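PDB 5FX8: putative adhesin from Komagataella phaffii, which is a putative cell-surface adhesin, anchored at the cell wall or membrane, that may mediate cell-cell interaction through salt bridges and hydrogen bonds with other proteins. Local coordinates for residues L269-D283 with L294-A306. Residues are numbered along the deposited sequence; the frame is centred on the assembly and turned at random.
Sequences LADDVLEVQNVVNVD and LTSFVLDEPFYRA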
# COMPACT_ATOMS: atom_id res chain seq x y z
N LEU C 269 10.98 22.10 -51.33
CA LEU C 269 10.73 23.37 -52.01
C LEU C 269 10.69 23.18 -53.52
O LEU C 269 11.36 22.31 -54.08
CB LEU C 269 11.81 24.39 -51.66
CG LEU C 269 12.01 24.62 -50.17
CD1 LEU C 269 13.28 25.41 -49.90
CD2 LEU C 269 10.81 25.35 -49.60
N ALA C 270 9.91 24.02 -54.19
CA ALA C 270 10.00 24.10 -55.64
C ALA C 270 11.37 24.63 -56.03
O ALA C 270 12.00 25.39 -55.29
CB ALA C 270 8.92 25.01 -56.22
N ASP C 271 11.82 24.25 -57.22
CA ASP C 271 13.15 24.69 -57.65
C ASP C 271 13.23 26.19 -57.88
O ASP C 271 14.32 26.74 -57.85
CB ASP C 271 13.57 23.95 -58.90
CG ASP C 271 14.10 22.57 -58.61
OD1 ASP C 271 14.47 22.31 -57.44
OD2 ASP C 271 14.17 21.75 -59.55
N ASP C 272 12.10 26.87 -58.08
CA ASP C 272 12.08 28.31 -58.32
C ASP C 272 11.91 29.11 -57.04
O ASP C 272 11.54 30.29 -57.11
CB ASP C 272 10.98 28.68 -59.31
CG ASP C 272 9.59 28.50 -58.73
OD1 ASP C 272 9.04 27.39 -58.84
OD2 ASP C 272 9.05 29.48 -58.18
N VAL C 273 12.14 28.50 -55.88
CA VAL C 273 12.02 29.18 -54.60
C VAL C 273 13.41 29.59 -54.17
O VAL C 273 14.34 28.78 -54.22
CB VAL C 273 11.36 28.27 -53.54
CG1 VAL C 273 11.02 29.06 -52.29
CG2 VAL C 273 10.13 27.65 -54.09
N LEU C 274 13.56 30.85 -53.76
CA LEU C 274 14.85 31.33 -53.28
C LEU C 274 14.82 31.76 -51.82
O LEU C 274 15.88 31.96 -51.24
CB LEU C 274 15.34 32.51 -54.13
CG LEU C 274 15.38 32.32 -55.65
CD1 LEU C 274 15.37 33.65 -56.42
CD2 LEU C 274 16.59 31.49 -56.01
N GLU C 275 13.64 31.89 -51.23
CA GLU C 275 13.47 32.46 -49.91
C GLU C 275 12.20 31.86 -49.33
O GLU C 275 11.26 31.55 -50.07
CB GLU C 275 13.42 33.99 -50.01
CG GLU C 275 13.02 34.73 -48.73
CD GLU C 275 12.75 36.23 -48.95
OE1 GLU C 275 12.36 36.60 -50.07
OE2 GLU C 275 12.95 37.03 -48.01
N VAL C 276 12.18 31.69 -48.01
CA VAL C 276 11.10 31.00 -47.30
C VAL C 276 10.83 31.72 -45.99
O VAL C 276 11.74 31.90 -45.18
CB VAL C 276 11.46 29.52 -47.06
CG1 VAL C 276 10.74 28.97 -45.86
CG2 VAL C 276 11.09 28.71 -48.23
N GLN C 277 9.57 32.12 -45.76
CA GLN C 277 9.16 32.65 -44.46
C GLN C 277 8.77 31.49 -43.55
O GLN C 277 8.08 30.56 -43.99
CB GLN C 277 7.99 33.62 -44.60
CG GLN C 277 8.23 34.73 -45.61
CD GLN C 277 9.40 35.62 -45.23
OE1 GLN C 277 9.44 36.17 -44.12
NE2 GLN C 277 10.36 35.77 -46.14
N ASN C 278 9.24 31.52 -42.31
CA ASN C 278 9.02 30.43 -41.38
C ASN C 278 8.97 30.94 -39.96
O ASN C 278 9.90 31.61 -39.51
CB ASN C 278 10.12 29.38 -41.47
CG ASN C 278 9.92 28.25 -40.49
OD1 ASN C 278 10.13 28.41 -39.30
ND2 ASN C 278 9.51 27.11 -40.99
N VAL C 279 7.91 30.59 -39.23
CA VAL C 279 7.83 30.90 -37.81
C VAL C 279 7.66 29.61 -37.04
O VAL C 279 7.07 28.65 -37.53
CB VAL C 279 6.68 31.88 -37.52
CG1 VAL C 279 5.40 31.24 -37.88
CG2 VAL C 279 6.68 32.25 -36.08
N VAL C 280 8.22 29.57 -35.83
CA VAL C 280 8.07 28.46 -34.92
C VAL C 280 7.71 29.05 -33.57
O VAL C 280 8.54 29.73 -32.95
CB VAL C 280 9.33 27.61 -34.81
CG1 VAL C 280 9.17 26.63 -33.70
CG2 VAL C 280 9.57 26.88 -36.06
N ASN C 281 6.50 28.79 -33.11
CA ASN C 281 6.11 29.15 -31.75
C ASN C 281 6.40 27.97 -30.83
O ASN C 281 6.01 26.84 -31.12
CB ASN C 281 4.63 29.51 -31.71
CG ASN C 281 4.26 30.48 -32.79
OD1 ASN C 281 4.02 30.10 -33.94
ND2 ASN C 281 4.21 31.75 -32.43
N VAL C 282 7.10 28.23 -29.74
CA VAL C 282 7.45 27.21 -28.76
C VAL C 282 6.95 27.69 -27.41
O VAL C 282 7.34 28.76 -26.95
CB VAL C 282 8.95 26.94 -28.72
CG1 VAL C 282 9.28 26.03 -27.57
CG2 VAL C 282 9.39 26.33 -30.02
N ASP C 283 6.07 26.91 -26.79
CA ASP C 283 5.57 27.21 -25.45
C ASP C 283 6.10 26.17 -24.49
O ASP C 283 5.90 24.97 -24.70
CB ASP C 283 4.05 27.24 -25.44
CG ASP C 283 3.49 28.26 -26.39
OD1 ASP C 283 3.46 27.99 -27.62
OD2 ASP C 283 3.10 29.34 -25.91
N LEU C 294 4.22 29.20 -17.81
CA LEU C 294 4.13 29.05 -19.26
C LEU C 294 4.93 30.18 -19.90
O LEU C 294 4.56 31.35 -19.79
CB LEU C 294 2.67 29.08 -19.69
CG LEU C 294 2.28 28.88 -21.15
CD1 LEU C 294 2.29 30.19 -21.91
CD2 LEU C 294 3.21 27.87 -21.80
N THR C 295 6.03 29.82 -20.57
CA THR C 295 6.88 30.77 -21.29
C THR C 295 6.81 30.51 -22.80
O THR C 295 7.12 29.40 -23.25
CB THR C 295 8.32 30.66 -20.83
OG1 THR C 295 8.38 30.69 -19.40
CG2 THR C 295 9.07 31.83 -21.32
N SER C 296 6.44 31.54 -23.57
CA SER C 296 6.30 31.47 -25.02
C SER C 296 7.48 32.10 -25.74
O SER C 296 8.08 33.06 -25.27
CB SER C 296 5.02 32.16 -25.47
OG SER C 296 3.90 31.44 -25.02
N PHE C 297 7.81 31.53 -26.90
CA PHE C 297 8.91 32.02 -27.74
C PHE C 297 8.45 32.03 -29.18
O PHE C 297 7.67 31.18 -29.61
CB PHE C 297 10.17 31.14 -27.63
CG PHE C 297 10.72 31.02 -26.24
CD1 PHE C 297 10.15 30.15 -25.34
CD2 PHE C 297 11.82 31.76 -25.86
CE1 PHE C 297 10.65 30.04 -24.07
CE2 PHE C 297 12.33 31.64 -24.60
CZ PHE C 297 11.74 30.78 -23.69
N VAL C 298 8.95 33.00 -29.93
CA VAL C 298 8.69 33.12 -31.36
C VAL C 298 10.02 33.10 -32.09
O VAL C 298 10.95 33.83 -31.72
CB VAL C 298 7.89 34.38 -31.68
CG1 VAL C 298 7.42 34.36 -33.12
CG2 VAL C 298 6.71 34.47 -30.77
N LEU C 299 10.13 32.26 -33.11
CA LEU C 299 11.36 32.08 -33.87
C LEU C 299 11.01 32.24 -35.35
O LEU C 299 10.57 31.29 -36.01
CB LEU C 299 11.98 30.72 -33.57
CG LEU C 299 12.02 30.28 -32.11
CD1 LEU C 299 12.36 28.83 -32.02
CD2 LEU C 299 13.01 31.06 -31.33
N ASP C 300 11.21 33.44 -35.89
CA ASP C 300 10.73 33.75 -37.23
C ASP C 300 11.84 33.91 -38.25
O ASP C 300 11.59 34.40 -39.35
CB ASP C 300 9.86 35.01 -37.21
CG ASP C 300 10.43 36.10 -36.33
OD1 ASP C 300 11.66 36.13 -36.12
OD2 ASP C 300 9.64 36.94 -35.85
N GLU C 301 13.05 33.46 -37.93
CA GLU C 301 14.17 33.58 -38.86
C GLU C 301 13.82 32.93 -40.21
O GLU C 301 13.43 31.75 -40.23
CB GLU C 301 15.43 32.96 -38.28
CG GLU C 301 16.73 33.40 -38.95
CD GLU C 301 17.88 32.43 -38.71
OE1 GLU C 301 17.68 31.42 -37.99
OE2 GLU C 301 18.99 32.66 -39.25
N PRO C 302 13.94 33.66 -41.34
CA PRO C 302 13.69 33.08 -42.67
C PRO C 302 14.78 32.13 -43.13
O PRO C 302 15.81 31.99 -42.48
CB PRO C 302 13.66 34.30 -43.59
CG PRO C 302 13.52 35.44 -42.74
CD PRO C 302 14.13 35.11 -41.42
N PHE C 303 14.55 31.50 -44.27
CA PHE C 303 15.53 30.66 -44.93
C PHE C 303 15.90 31.27 -46.28
O PHE C 303 15.03 31.79 -47.00
CB PHE C 303 15.02 29.25 -45.14
CG PHE C 303 15.94 28.38 -45.92
CD1 PHE C 303 17.13 27.95 -45.39
CD2 PHE C 303 15.60 27.95 -47.19
CE1 PHE C 303 17.95 27.13 -46.10
CE2 PHE C 303 16.43 27.14 -47.90
CZ PHE C 303 17.60 26.72 -47.36
N TYR C 304 17.18 31.20 -46.61
CA TYR C 304 17.72 31.82 -47.81
C TYR C 304 18.56 30.78 -48.53
O TYR C 304 19.28 30.00 -47.91
CB TYR C 304 18.57 33.03 -47.47
CG TYR C 304 17.82 34.20 -46.87
CD1 TYR C 304 16.89 34.91 -47.62
CD2 TYR C 304 18.07 34.61 -45.57
CE1 TYR C 304 16.23 35.97 -47.10
CE2 TYR C 304 17.41 35.68 -45.04
CZ TYR C 304 16.49 36.36 -45.81
OH TYR C 304 15.81 37.43 -45.31
N ARG C 305 18.43 30.76 -49.85
CA ARG C 305 19.17 29.77 -50.61
C ARG C 305 20.43 30.32 -51.27
O ARG C 305 21.31 29.54 -51.60
CB ARG C 305 18.26 29.14 -51.66
CG ARG C 305 17.13 28.36 -51.05
CD ARG C 305 16.23 27.75 -52.07
NE ARG C 305 16.42 26.31 -52.19
CZ ARG C 305 15.63 25.53 -52.90
NH1 ARG C 305 14.59 26.04 -53.53
NH2 ARG C 305 15.87 24.23 -52.97
N ALA C 306 20.55 31.63 -51.43
CA ALA C 306 21.67 32.17 -52.18
C ALA C 306 22.19 33.43 -51.51
O ALA C 306 21.51 34.05 -50.70
CB ALA C 306 21.27 32.45 -53.62
O HOH W 1 18.11 33.48 -51.64
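Val-276 and Phe-303 exchange both backbone hydrogen bonds across an antiparallel beta hairpin, strands 275-286 and 294-304, at one edge of a five-stranded sheet in the second cohesin-like domain of this N-terminal part of the adhesin. The pairing resumes at Val-280 with Leu-299 and Val-282 with Phe-297. In the gap, the outer strand is interrupted at Asp-300 to Pro-302; Lys-154, from the facing sheet, bonds both Glu-301 O and Asn-278 OD1 there.

One face of the hairpin is largely apolar, made by Val-276, Val-280, Val-282, Phe-297, Leu-299 and Phe-303, with Asn-278, satisfied by Lys-154, as the polar residue in it. Phe-303 packs on Val-163 and Ala-158, Val-282 on Ile-169 and Pro-152, and Phe-297 on Pro-152. Phe-303 sends its ring out anti to the backbone N (chi1 175°), so that CE2 comes to 4.1 Å from Leu-269 CD1, while Val-276 CB sits at the ring edge. Leu-299 CD1 touches both Val-280 CG1 and Val-282 CG2, at 4.2 and 4.4 Å.

The other face carries Glu-275 and Tyr-304, lying side by side and pointing the same way. The extended glutamate runs along the ring, its carboxylate plane 31° from the ring plane, with OE2 3.6 Å from Tyr-304 CE1. Further along, Val-279 CG2 packs on Val-298 CG1.

Arg-305 closes the end of the hairpin by reaching back, bent at chi3, to the type I turn from Ala-270 to Val-273. Leu-269 CD1 lies over one face of the guanidinium, 3.8 Å above its centre, and Tyr-59 makes a cation-pi contact with the same arginine. Arg-305 NH1 donates to two carbonyls: Val-273 O at 2.8 Å and, within the guanidinium plane, Ala-270 O at 3.2 Å. That second oxygen also accepts the turn's own bond from Val-273 N, which arrives from the opposite face of the carbonyl plane to Arg-305 NH1.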